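Local coordinates for protein aminoglycoside N(3)-acetyltransferase (Enterobacter cloacae, PDB 6NP2) that probably acetylates the 3-amino group of 2-deoxystreptamine antibiotics with acetyl-CoA, giving resistance to drugs such as gentamicin, kanamycin and tobramycin, at residues M22-V27 with A166-H171; S65-T70 with V185-P190; S114-A119 with H135-A140. All coordinates share one frame; numbering follows the deposited sequence.

From the N terminus, strand 22-27 of the central mixed sheet comes first, and its partner 166-171, in the turn leading into helix 170-176, follows only after 138 intervening residues; contact 1 closes that loop. Within it the chain reaches 65-70, whose partner 185-190 lies beyond 171, so contacts 1 and 2 cross. Residues 114-119 and 135-140 meet after a short excursion through strand 121-124 and helix 128-132, and contact 3 is therefore nested inside both larger loops. Contact 2 ties helix 67-70 to the two-stranded sheet and touches contact 3 directly, for instance where Ser-65 meets Asp-118. All three contacts border the bound aminoglycoside, which bridges the gap to contact 1.

Contact 1. Residues M22-V27 with A166-H171; sequences MVMPHV and AVTALH. With SIS ((1S,2S,3R,4S,6R)-4,6-diamino-3-{[(2S,3R)-3-amino-6-(aminomethyl)-3,4-dihydro-2H-pyran-2-yl]oxy}-2-hydroxycyclohexyl 3-deoxy-4-C-methyl-3-(methylamino)-beta-L-arabinopyranoside), chain B.
His-26, whose ring touches Thr-168, is also linked to the turn beyond it through a shared water: His-26 NE2 lies 2.9 Å from the water oxygen, which is in the plane of the imidazole, and Ala-169 N donates to the same oxygen. The ring is further hemmed in by oxygens. At the edge, Thr-168 OG1 comes within 3.1 Å of His-26 CE1, where the polarised C-H of an imidazole suits an oxygen. In the conformer of Ala-166 described here, one of two, Ala-166 O sits over one face, displaced toward the rim and 2.9 Å from His-26 CE1, an approach to the ring and not a hydrogen bond to its nitrogens. With CG beside the backbone N (chi1 -63°), His-26 turns its ring toward the turn.

Met-24 works differently. CG is anti to the backbone N (chi1 179°) and the flexible, unbranched thioether stays extended beyond it, so that CE reaches Thr-168 CB at 4.0 Å, the two side chains crossing nearly at right angles. Residues 167-170 form a type I turn, closed by Leu-170 N to Val-167 O, that leads into helix 170-176. There His-171 NE2 accepts a hydrogen bond of 2.9 Å from SIS N32, in the ring plane; N32 is the 3-amine of the deoxystreptamine, consistent with acetylation at that atom. Glu-174 holds His-171 ND1. His-26, Thr-168 and His-171 also belong to the acetyl-CoA site. Strand 22-27 runs between strands 55-59 and 156-160, with helix 146-152 packed on Met-24 and helix 222-233 against Val-167 and Leu-170.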
# COMPACT_ATOMS: atom_id res chain seq x y z
N MET A 22 10.69 -7.69 6.59
CA MET A 22 10.19 -6.74 5.60
C MET A 22 8.68 -6.68 5.80
O MET A 22 7.98 -7.64 5.48
CB MET A 22 10.54 -7.30 4.22
CG MET A 22 9.85 -6.66 3.01
SD MET A 22 10.45 -5.04 2.51
CE MET A 22 9.43 -3.93 3.48
N VAL A 23 8.18 -5.56 6.32
CA VAL A 23 6.79 -5.44 6.77
C VAL A 23 6.08 -4.31 6.04
O VAL A 23 6.61 -3.19 5.96
CB VAL A 23 6.72 -5.23 8.29
CG1 VAL A 23 5.29 -4.99 8.74
CG2 VAL A 23 7.29 -6.45 9.00
N MET A 24 4.86 -4.58 5.57
CA MET A 24 3.99 -3.58 4.99
C MET A 24 2.76 -3.44 5.89
O MET A 24 1.94 -4.37 5.96
CB MET A 24 3.55 -3.99 3.59
CG MET A 24 2.62 -2.99 2.94
SD MET A 24 2.48 -3.29 1.18
CE MET A 24 1.65 -1.78 0.67
N PRO A 25 2.61 -2.32 6.61
CA PRO A 25 1.49 -2.18 7.54
C PRO A 25 0.27 -1.53 6.89
O PRO A 25 0.38 -0.66 6.03
CB PRO A 25 2.06 -1.24 8.62
CG PRO A 25 2.98 -0.36 7.84
CD PRO A 25 3.60 -1.23 6.78
N HIS A 26 -0.89 -1.95 7.40
CA HIS A 26 -2.17 -1.32 7.13
C HIS A 26 -2.82 -1.13 8.50
O HIS A 26 -3.03 -2.11 9.21
CB HIS A 26 -3.07 -2.20 6.26
CG HIS A 26 -2.52 -2.45 4.89
ND1 HIS A 26 -2.50 -1.49 3.91
CD2 HIS A 26 -1.99 -3.56 4.35
CE1 HIS A 26 -1.94 -1.99 2.82
NE2 HIS A 26 -1.63 -3.25 3.06
N VAL A 27 -3.09 0.11 8.88
CA VAL A 27 -3.41 0.42 10.28
C VAL A 27 -4.71 1.19 10.38
O VAL A 27 -4.90 2.18 9.68
CB VAL A 27 -2.28 1.24 10.92
CG1 VAL A 27 -2.56 1.51 12.39
CG2 VAL A 27 -0.95 0.53 10.78
N ALA A 166 -8.11 -3.88 2.66
CA ALA A 166 -6.97 -2.97 2.78
C ALA A 166 -5.67 -3.49 2.15
O ALA A 166 -4.70 -2.73 2.11
CB ALA A 166 -6.73 -2.65 4.25
N VAL A 167 -5.65 -4.70 1.61
CA VAL A 167 -4.44 -5.45 1.27
C VAL A 167 -3.93 -5.04 -0.11
O VAL A 167 -4.21 -5.70 -1.12
CB VAL A 167 -4.71 -6.96 1.37
CG1 VAL A 167 -3.43 -7.72 1.15
CG2 VAL A 167 -5.32 -7.30 2.72
N THR A 168 -3.17 -3.95 -0.15
CA THR A 168 -2.73 -3.38 -1.42
C THR A 168 -1.96 -4.39 -2.26
O THR A 168 -2.04 -4.36 -3.50
CB THR A 168 -1.84 -2.17 -1.14
OG1 THR A 168 -2.47 -1.34 -0.17
CG2 THR A 168 -1.58 -1.38 -2.40
N ALA A 169 -1.18 -5.26 -1.63
CA ALA A 169 -0.37 -6.18 -2.41
C ALA A 169 -1.21 -7.06 -3.32
O ALA A 169 -0.71 -7.54 -4.34
CB ALA A 169 0.49 -7.04 -1.49
N LEU A 170 -2.49 -7.30 -2.98
CA LEU A 170 -3.33 -8.13 -3.84
C LEU A 170 -3.63 -7.47 -5.18
O LEU A 170 -4.04 -8.17 -6.12
CB LEU A 170 -4.61 -8.56 -3.12
CG LEU A 170 -4.42 -9.82 -2.27
CD1 LEU A 170 -5.61 -9.99 -1.32
CD2 LEU A 170 -4.22 -11.04 -3.16
N HIS A 171 -3.41 -6.16 -5.33
CA HIS A 171 -3.51 -5.58 -6.66
C HIS A 171 -2.45 -6.13 -7.60
O HIS A 171 -2.64 -6.08 -8.82
CB HIS A 171 -3.46 -4.06 -6.60
CG HIS A 171 -4.63 -3.46 -5.88
ND1 HIS A 171 -5.93 -3.63 -6.31
CD2 HIS A 171 -4.70 -2.66 -4.79
CE1 HIS A 171 -6.75 -3.00 -5.48
NE2 HIS A 171 -6.02 -2.40 -4.55
C11 SIS B . -10.88 1.48 -1.97
C12 SIS B . -6.38 2.42 -4.51
C13 SIS B . -7.70 5.14 -6.08
C21 SIS B . -11.32 1.51 -0.50
C22 SIS B . -6.61 0.92 -4.37
C23 SIS B . -6.71 6.30 -6.16
C31 SIS B . -12.83 1.79 -0.47
C32 SIS B . -7.48 0.69 -3.14
C33 SIS B . -7.01 7.32 -5.06
C41 SIS B . -13.55 0.96 -1.51
C42 SIS B . -8.81 1.43 -3.26
C43 SIS B . -8.47 7.76 -5.15
C51 SIS B . -12.91 0.34 -2.47
C52 SIS B . -8.61 2.91 -3.51
C53 SIS B . -9.41 6.56 -5.18
C61 SIS B . -13.71 -0.45 -3.49
C62 SIS B . -7.72 3.13 -4.71
C83 SIS B . -8.85 8.60 -3.92
C93 SIS B . -5.36 8.79 -3.97
N12 SIS B . -5.49 2.69 -5.64
N21 SIS B . -10.99 0.23 0.13
N32 SIS B . -7.78 -0.74 -2.96
N33 SIS B . -6.10 8.48 -5.21
N61 SIS B . -13.10 -0.29 -4.82
O11 SIS B . -9.48 1.23 -2.01
O23 SIS B . -5.41 5.79 -5.93
O43 SIS B . -8.60 8.53 -6.34
O51 SIS B . -11.57 0.41 -2.62
O52 SIS B . -9.87 3.52 -3.78
O53 SIS B . -9.03 5.61 -6.18
O62 SIS B . -7.51 4.53 -4.81
O HOH W 1 -0.39 -5.00 1.15

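Contact 2. Residues S65-T70 with V185-P190; sequences SPYEQT and VTYSMP. With SIS ((1S,2S,3R,4S,6R)-4,6-diamino-3-{[(2S,3R)-3-amino-6-(aminomethyl)-3,4-dihydro-2H-pyran-2-yl]oxy}-2-hydroxycyclohexyl 3-deoxy-4-C-methyl-3-(methylamino)-beta-L-arabinopyranoside), chain B.
Thr-70 and Ser-188 make the firm polar link of this contact: Ser-188 N donates to Thr-70 OG1 at 2.9 Å, almost straight at 170°. Thr-70 places OG1 between its own N and carbonyl carbon (chi1 67°), which turns this oxygen toward the strand, while CG2 rests against Ser-188 O.

Apolar packing is close along the rest of the buried contact. Pro-66, at the N-cap position of helix 67-70, sets its CG 3.8 Å from Pro-190 CD, two compact rings meeting at their rims, and its CD against Met-189 SD. The bent Met-189 chain folds back so that CE lies 3.3 Å from Ser-65 OG, whose hydroxyl is hydrogen-bonded to Asp-118 OD1. Beside it Tyr-67 and Tyr-187 meet obliquely, planes at 45°, with Tyr-67 CE1 3.5 Å from Tyr-187 CD2 and over the face of the Tyr-187 ring.

Near Thr-186 the contact is looser and wetter. A water gives a hydrogen bond to Thr-70 O and takes one of 2.7 Å from Ser-188 OG, which also pairs with Thr-201; Thr-186 is partly exposed, and its CB is directed away from 65-70.

SIS C23 lies over the centre of the Tyr-67 ring, 4.0 Å above its plane: an aromatic face beneath a sugar carbon, typical of carbohydrate-binding sites and here part of the aminoglycoside pocket.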
# COMPACT_ATOMS: atom_id res chain seq x y z
N SER A 65 -3.46 13.87 -5.21
CA SER A 65 -3.41 13.20 -6.49
C SER A 65 -4.61 13.59 -7.35
O SER A 65 -5.75 13.45 -6.90
CB SER A 65 -3.46 11.70 -6.26
OG SER A 65 -3.58 11.06 -7.50
N PRO A 66 -4.40 14.03 -8.59
CA PRO A 66 -5.54 14.41 -9.45
C PRO A 66 -6.14 13.23 -10.19
O PRO A 66 -6.42 13.30 -11.38
CB PRO A 66 -4.90 15.42 -10.41
CG PRO A 66 -3.49 14.91 -10.58
CD PRO A 66 -3.11 14.36 -9.23
N TYR A 67 -6.36 12.13 -9.46
CA TYR A 67 -6.88 10.91 -10.07
C TYR A 67 -8.29 11.12 -10.62
O TYR A 67 -8.53 10.97 -11.83
CB TYR A 67 -6.87 9.80 -9.01
CG TYR A 67 -7.24 8.43 -9.53
CD1 TYR A 67 -6.27 7.58 -10.01
CD2 TYR A 67 -8.56 7.99 -9.51
CE1 TYR A 67 -6.58 6.32 -10.48
CE2 TYR A 67 -8.89 6.72 -9.98
CZ TYR A 67 -7.88 5.89 -10.46
OH TYR A 67 -8.16 4.63 -10.93
N GLU A 68 -9.24 11.48 -9.76
CA GLU A 68 -10.61 11.63 -10.24
C GLU A 68 -10.71 12.76 -11.25
O GLU A 68 -11.53 12.69 -12.18
CB GLU A 68 -11.55 11.89 -9.06
CG GLU A 68 -11.56 10.77 -8.02
CD GLU A 68 -12.03 9.44 -8.58
OE1 GLU A 68 -12.67 9.43 -9.65
OE2 GLU A 68 -11.75 8.39 -7.95
N GLN A 69 -9.89 13.79 -11.10
CA GLN A 69 -9.96 14.97 -11.95
C GLN A 69 -9.43 14.71 -13.35
O GLN A 69 -9.75 15.47 -14.27
CB GLN A 69 -9.17 16.12 -11.30
CG GLN A 69 -9.73 16.60 -9.97
CD GLN A 69 -9.20 15.83 -8.75
OE1 GLN A 69 -8.65 14.74 -8.86
NE2 GLN A 69 -9.37 16.42 -7.57
N THR A 70 -8.63 13.66 -13.55
CA THR A 70 -8.10 13.34 -14.86
C THR A 70 -8.59 12.00 -15.38
O THR A 70 -8.28 11.64 -16.52
CB THR A 70 -6.56 13.36 -14.86
OG1 THR A 70 -6.07 12.29 -14.05
CG2 THR A 70 -6.01 14.69 -14.33
N VAL A 185 -7.90 1.80 -16.56
CA VAL A 185 -8.21 3.22 -16.39
C VAL A 185 -7.12 4.03 -17.05
O VAL A 185 -5.97 3.59 -17.17
CB VAL A 185 -8.34 3.63 -14.91
CG1 VAL A 185 -9.57 3.01 -14.28
CG2 VAL A 185 -7.09 3.26 -14.12
N THR A 186 -7.49 5.24 -17.48
CA THR A 186 -6.54 6.23 -17.98
C THR A 186 -6.60 7.45 -17.07
O THR A 186 -7.68 7.92 -16.72
CB THR A 186 -6.87 6.62 -19.41
OG1 THR A 186 -6.72 5.48 -20.26
CG2 THR A 186 -5.94 7.73 -19.90
N TYR A 187 -5.43 7.94 -16.67
CA TYR A 187 -5.37 9.12 -15.82
C TYR A 187 -4.04 9.82 -16.08
O TYR A 187 -3.16 9.29 -16.77
CB TYR A 187 -5.59 8.78 -14.34
CG TYR A 187 -4.67 7.74 -13.77
CD1 TYR A 187 -3.39 8.06 -13.33
CD2 TYR A 187 -5.07 6.43 -13.64
CE1 TYR A 187 -2.55 7.10 -12.78
CE2 TYR A 187 -4.25 5.47 -13.08
CZ TYR A 187 -2.99 5.81 -12.66
OH TYR A 187 -2.15 4.86 -12.09
N SER A 188 -3.92 11.02 -15.53
CA SER A 188 -2.74 11.84 -15.77
C SER A 188 -2.18 12.34 -14.45
O SER A 188 -2.94 12.73 -13.55
CB SER A 188 -3.08 13.07 -16.65
OG SER A 188 -3.56 12.69 -17.93
N MET A 189 -0.86 12.33 -14.34
CA MET A 189 -0.19 12.80 -13.13
C MET A 189 0.88 13.83 -13.50
O MET A 189 1.55 13.69 -14.52
CB MET A 189 0.48 11.65 -12.37
CG MET A 189 -0.52 10.66 -11.82
SD MET A 189 -1.41 11.25 -10.38
CE MET A 189 -3.10 10.81 -10.77
N PRO A 190 1.06 14.84 -12.65
CA PRO A 190 2.09 15.85 -12.92
C PRO A 190 3.36 15.49 -12.19
O PRO A 190 3.36 15.43 -10.95
CB PRO A 190 1.44 17.12 -12.37
CG PRO A 190 0.59 16.66 -11.24
CD PRO A 190 0.19 15.23 -11.53
C11 SIS B . -10.88 1.48 -1.97
C12 SIS B . -6.38 2.42 -4.51
C13 SIS B . -7.70 5.14 -6.08
C21 SIS B . -11.32 1.51 -0.50
C22 SIS B . -6.61 0.92 -4.37
C23 SIS B . -6.71 6.30 -6.16
C31 SIS B . -12.83 1.79 -0.47
C32 SIS B . -7.48 0.69 -3.14
C33 SIS B . -7.01 7.32 -5.06
C41 SIS B . -13.55 0.96 -1.51
C42 SIS B . -8.81 1.43 -3.26
C43 SIS B . -8.47 7.76 -5.15
C51 SIS B . -12.91 0.34 -2.47
C52 SIS B . -8.61 2.91 -3.51
C53 SIS B . -9.41 6.56 -5.18
C61 SIS B . -13.71 -0.45 -3.49
C62 SIS B . -7.72 3.13 -4.71
C83 SIS B . -8.85 8.60 -3.92
C93 SIS B . -5.36 8.79 -3.97
N12 SIS B . -5.49 2.69 -5.64
N21 SIS B . -10.99 0.23 0.13
N32 SIS B . -7.78 -0.74 -2.96
N33 SIS B . -6.10 8.48 -5.21
N61 SIS B . -13.10 -0.29 -4.82
O11 SIS B . -9.48 1.23 -2.01
O23 SIS B . -5.41 5.79 -5.93
O43 SIS B . -8.60 8.53 -6.34
O51 SIS B . -11.57 0.41 -2.62
O52 SIS B . -9.87 3.52 -3.78
O53 SIS B . -9.03 5.61 -6.18
O62 SIS B . -7.51 4.53 -4.81
O HOH W 2 -6.07 11.75 -18.01

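Contact 3. Residues S114-A119 with H135-A140; sequences SAHPDA and HEMGAA. Unlike the reference sequence in segment 114-119: Ser-114 (reference Thr). With SIS ((1S,2S,3R,4S,6R)-4,6-diamino-3-{[(2S,3R)-3-amino-6-(aminomethyl)-3,4-dihydro-2H-pyran-2-yl]oxy}-2-hydroxycyclohexyl 3-deoxy-4-C-methyl-3-(methylamino)-beta-L-arabinopyranoside), chain B.
Two hydrogen bonds hold the His-135 ring: Ser-114 OG pairs with His-135 ND1 at 2.7 Å, and His-135 NE2 donates to Ala-140 O within its own loop. Met-121 N gives Ser-114 OG a second partner.

Packing around rings forms the second group. The backbone sets His-116 CB 3.5 Å from the His-135 ring centroid, a CH-pi contact almost on the ring normal. With CG anti to the backbone N (chi1 -167°), the His-116 ring swings on past His-135 toward Met-137 and Ala-140. It lies between Ala-119 CB over one face and Met-137 SD over the opposite one, the sulfur 4.1 Å from the centroid. Short alanine side chains let the loops approach, Ala-119 CB meeting Ala-140 CB at 3.8 Å.

Water supplies the third: one molecule joins His-116 NE2 to Gly-138 N. Gly-138 occupies the third position of a type II turn at phi 93°, where a side chain would strike the preceding carbonyl O.

With His-135 gripped through both nitrogens, its ring cannot readily rotate. The loop that carries His-116 also carries Asp-118, whose OD1 takes a hydrogen bond from SIS N33 and OD2 one from SIS O23, a carboxylate suited to the amine and hydroxyl of the methylamino sugar.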
# COMPACT_ATOMS: atom_id res chain seq x y z
N SER A 114 8.60 6.63 -3.41
CA SER A 114 8.54 6.28 -4.82
C SER A 114 7.92 7.38 -5.67
O SER A 114 7.16 8.23 -5.19
CB SER A 114 7.81 4.96 -5.05
OG SER A 114 6.40 5.15 -5.09
N ALA A 115 8.23 7.32 -6.96
CA ALA A 115 7.98 8.39 -7.91
C ALA A 115 6.58 8.39 -8.50
O ALA A 115 6.22 9.34 -9.20
CB ALA A 115 8.99 8.25 -9.05
N HIS A 116 5.80 7.35 -8.28
CA HIS A 116 4.46 7.29 -8.86
C HIS A 116 3.53 8.13 -8.01
O HIS A 116 3.31 7.80 -6.84
CB HIS A 116 4.00 5.84 -8.87
CG HIS A 116 2.80 5.60 -9.71
ND1 HIS A 116 1.59 6.23 -9.50
CD2 HIS A 116 2.61 4.75 -10.75
CE1 HIS A 116 0.72 5.78 -10.38
NE2 HIS A 116 1.31 4.87 -11.14
N PRO A 117 2.96 9.23 -8.52
CA PRO A 117 2.26 10.13 -7.60
C PRO A 117 1.02 9.54 -6.97
O PRO A 117 0.73 9.83 -5.81
CB PRO A 117 1.97 11.36 -8.47
CG PRO A 117 3.02 11.31 -9.51
CD PRO A 117 3.16 9.86 -9.83
N ASP A 118 0.27 8.72 -7.70
CA ASP A 118 -0.96 8.16 -7.15
C ASP A 118 -0.70 6.89 -6.36
O ASP A 118 -1.38 6.64 -5.36
CB ASP A 118 -1.98 7.90 -8.26
CG ASP A 118 -3.35 7.57 -7.69
OD1 ASP A 118 -3.98 8.47 -7.08
OD2 ASP A 118 -3.77 6.41 -7.83
N ALA A 119 0.26 6.08 -6.79
CA ALA A 119 0.56 4.81 -6.14
C ALA A 119 1.76 4.92 -5.19
O ALA A 119 2.32 3.90 -4.79
CB ALA A 119 0.81 3.74 -7.20
N HIS A 135 9.46 3.15 -10.07
CA HIS A 135 8.02 3.11 -9.89
C HIS A 135 7.40 4.02 -10.95
O HIS A 135 7.14 5.20 -10.72
CB HIS A 135 7.59 3.52 -8.49
CG HIS A 135 6.22 3.08 -8.17
ND1 HIS A 135 5.60 3.40 -6.98
CD2 HIS A 135 5.34 2.31 -8.86
CE1 HIS A 135 4.40 2.82 -6.95
NE2 HIS A 135 4.23 2.16 -8.09
N GLU A 136 7.17 3.44 -12.11
CA GLU A 136 6.80 4.19 -13.29
C GLU A 136 5.30 4.21 -13.50
O GLU A 136 4.58 3.28 -13.11
CB GLU A 136 7.50 3.59 -14.51
CG GLU A 136 9.01 3.84 -14.41
CD GLU A 136 9.85 3.06 -15.38
OE1 GLU A 136 9.32 2.29 -16.20
OE2 GLU A 136 11.08 3.21 -15.29
N MET A 137 4.84 5.27 -14.14
CA MET A 137 3.47 5.34 -14.59
C MET A 137 3.19 4.13 -15.48
O MET A 137 4.01 3.75 -16.32
CB MET A 137 3.26 6.65 -15.35
CG MET A 137 3.26 7.84 -14.42
SD MET A 137 1.75 8.05 -13.46
CE MET A 137 0.73 8.81 -14.71
N GLY A 138 2.04 3.50 -15.26
CA GLY A 138 1.68 2.28 -15.95
C GLY A 138 2.07 1.02 -15.20
O GLY A 138 1.71 -0.07 -15.64
N ALA A 139 2.76 1.16 -14.07
CA ALA A 139 3.19 0.04 -13.23
C ALA A 139 2.89 0.36 -11.76
O ALA A 139 3.77 0.36 -10.89
CB ALA A 139 4.67 -0.24 -13.45
N ALA A 140 1.62 0.59 -11.45
CA ALA A 140 1.25 1.05 -10.12
C ALA A 140 1.49 -0.03 -9.07
O ALA A 140 2.20 0.22 -8.08
CB ALA A 140 -0.20 1.50 -10.10
C11 SIS B . -10.88 1.48 -1.97
C12 SIS B . -6.38 2.42 -4.51
C13 SIS B . -7.70 5.14 -6.08
C21 SIS B . -11.32 1.51 -0.50
C22 SIS B . -6.61 0.92 -4.37
C23 SIS B . -6.71 6.30 -6.16
C31 SIS B . -12.83 1.79 -0.47
C32 SIS B . -7.48 0.69 -3.14
C33 SIS B . -7.01 7.32 -5.06
C41 SIS B . -13.55 0.96 -1.51
C42 SIS B . -8.81 1.43 -3.26
C43 SIS B . -8.47 7.76 -5.15
C51 SIS B . -12.91 0.34 -2.47
C52 SIS B . -8.61 2.91 -3.51
C53 SIS B . -9.41 6.56 -5.18
C61 SIS B . -13.71 -0.45 -3.49
C62 SIS B . -7.72 3.13 -4.71
C83 SIS B . -8.85 8.60 -3.92
C93 SIS B . -5.36 8.79 -3.97
N12 SIS B . -5.49 2.69 -5.64
N21 SIS B . -10.99 0.23 0.13
N32 SIS B . -7.78 -0.74 -2.96
N33 SIS B . -6.10 8.48 -5.21
N61 SIS B . -13.10 -0.29 -4.82
O11 SIS B . -9.48 1.23 -2.01
O23 SIS B . -5.41 5.79 -5.93
O43 SIS B . -8.60 8.53 -6.34
O51 SIS B . -11.57 0.41 -2.62
O52 SIS B . -9.87 3.52 -3.78
O53 SIS B . -9.03 5.61 -6.18
O62 SIS B . -7.51 4.53 -4.81
O HOH W 3 6.47 7.65 -11.83
O HOH W 4 -0.01 3.66 -13.32